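Local atomic coordinates of geranylgeranyl pyrophosphate synthase (Corynebacterium glutamicum, PDB entry 3LMD), a protein that probably builds long-chain isoprenoid diphosphates by magnesium-dependent condensation, as a member of the FPP/GGPP synthase family of prenyltransferases. Residues Ala207-Leu210 with Gly211-Ala215. Sequence-based numbering, arbitrary orientation.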
loop_
_atom_site.group_PDB
_atom_site.type_symbol
_atom_site.label_atom_id
_atom_site.label_comp_id
_atom_site.label_asym_id
_atom_site.label_seq_id
_atom_site.Cartn_x
_atom_site.Cartn_y
_atom_site.Cartn_z
ATOM N N ALA A 207 8.756 -1.049 -16.222
ATOM C CA ALA A 207 8.394 -0.077 -17.240
ATOM C C ALA A 207 8.670 -0.643 -18.651
ATOM O O ALA A 207 7.838 -0.501 -19.543
ATOM C CB ALA A 207 9.157 1.181 -17.039
ATOM N N GLY A 208 9.819 -1.292 -18.843
ATOM C CA GLY A 208 10.150 -1.886 -20.181
ATOM C C GLY A 208 9.180 -3.023 -20.501
ATOM O O GLY A 208 8.629 -3.113 -21.599
ATOM N N TYR A 209 8.944 -3.877 -19.520
ATOM C CA TYR A 209 8.058 -5.028 -19.692
ATOM C C TYR A 209 6.645 -4.564 -20.106
ATOM O O TYR A 209 6.080 -5.031 -21.104
ATOM C CB TYR A 209 7.985 -5.847 -18.376
ATOM C CG TYR A 209 7.000 -7.005 -18.490
ATOM C CD1 TYR A 209 7.388 -8.232 -19.045
ATOM C CD2 TYR A 209 5.669 -6.857 -18.078
ATOM C CE1 TYR A 209 6.460 -9.314 -19.175
ATOM C CE2 TYR A 209 4.720 -7.934 -18.215
ATOM C CZ TYR A 209 5.139 -9.141 -18.764
ATOM O OH TYR A 209 4.244 -10.178 -18.897
ATOM N N LEU A 210 6.090 -3.618 -19.347
ATOM C CA LEU A 210 4.711 -3.197 -19.522
ATOM C C LEU A 210 4.534 -2.375 -20.799
ATOM O O LEU A 210 3.547 -2.556 -21.502
ATOM C CB LEU A 210 4.256 -2.396 -18.296
ATOM C CG LEU A 210 4.004 -3.282 -17.044
ATOM C CD1 LEU A 210 3.648 -2.317 -15.860
ATOM C CD2 LEU A 210 2.917 -4.350 -17.262
ATOM N N GLY A 211 5.462 -1.462 -21.070
ATOM C CA GLY A 211 5.404 -0.653 -22.287
ATOM C C GLY A 211 5.411 -1.556 -23.506
ATOM O O GLY A 211 4.582 -1.392 -24.397
ATOM N N ALA A 212 6.313 -2.533 -23.528
ATOM C CA ALA A 212 6.405 -3.441 -24.670
ATOM C C ALA A 212 5.189 -4.375 -24.740
ATOM O O ALA A 212 4.636 -4.604 -25.823
ATOM C CB ALA A 212 7.709 -4.250 -24.625
ATOM N N MET A 213 4.773 -4.926 -23.601
ATOM C CA MET A 213 3.674 -5.881 -23.608
ATOM C C MET A 213 2.362 -5.242 -24.076
ATOM O O MET A 213 1.632 -5.835 -24.888
ATOM C CB MET A 213 3.466 -6.543 -22.235
ATOM C CG MET A 213 2.337 -7.638 -22.255
ATOM S SD MET A 213 0.681 -6.992 -21.909
ATOM C CE MET A 213 0.864 -7.015 -20.079
ATOM N N HIS A 214 2.035 -4.072 -23.533
ATOM C CA HIS A 214 0.808 -3.373 -23.938
ATOM C C HIS A 214 0.830 -2.826 -25.363
ATOM O O HIS A 214 -0.222 -2.506 -25.907
ATOM C CB HIS A 214 0.382 -2.291 -22.940
ATOM C CG HIS A 214 -0.201 -2.859 -21.685
ATOM N ND1 HIS A 214 -1.440 -3.454 -21.652
ATOM C CD2 HIS A 214 0.343 -3.050 -20.458
ATOM C CE1 HIS A 214 -1.674 -3.926 -20.438
ATOM N NE2 HIS A 214 -0.603 -3.694 -19.691
ATOM N N ALA A 215 2.013 -2.738 -25.961
ATOM C CA ALA A 215 2.121 -2.375 -27.367
ATOM C C ALA A 215 2.031 -3.605 -28.277
ATOM O O ALA A 215 2.090 -3.481 -29.516
ATOM C CB ALA A 215 3.409 -1.642 -27.617
#
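Met-213 is the side chain to look at first: its terminal methyl CE sits between two neighbours on the same helix, 4.4 Å from CE2 of Tyr-209 and an equal distance from CD2 of Leu-210. The chain leaves the backbone with CG anti to N (chi1 -177°), then bends at both chi2 and chi3, which folds CE back over one face of the His-214 imidazole, 3.6 Å above its plane and offset toward the rim. Against Tyr-209 the methyl arrives obliquely. Leu-210 also reaches the imidazole, CD2 to CD2 of His-214 at 4.3 Å.

The tight part is the backbone. Four successive i to i+4 hydrogen bonds run from Gly-211, Ala-212, Met-213 and His-214 back to Ala-207, Gly-208, Tyr-209 and Leu-210; the shortest is Met-213 N to Tyr-209 O, 2.8 Å. In the last, His-214 N meets Leu-210 O at 3.0 Å and 168°, while the imidazole edge comes close to the same carbonyl, its CD2 3.4 Å from Leu-210 O. Ala-215 N makes weak bonds to both Gly-211 O and Ala-212 O.

The looser side is that of Tyr-209 and Met-213, both partly exposed, whose one side-chain contact with each other, through the methyl, is the long one already described; Leu-210, the glycines and the alanines are buried. His-214, though partly exposed, is pinned at its far end, where NE2 hydrogen-bonds Thr-161 OG1. This is the C-terminal part of helix 188-214 in the all-helical prenyl synthase fold. Ala-212 packs on helix 219-246, Ala-207 on helices 77-86 and 95-118, and Leu-210 on helices 95-118 and 159-181, where His-164 stacks on Tyr-209.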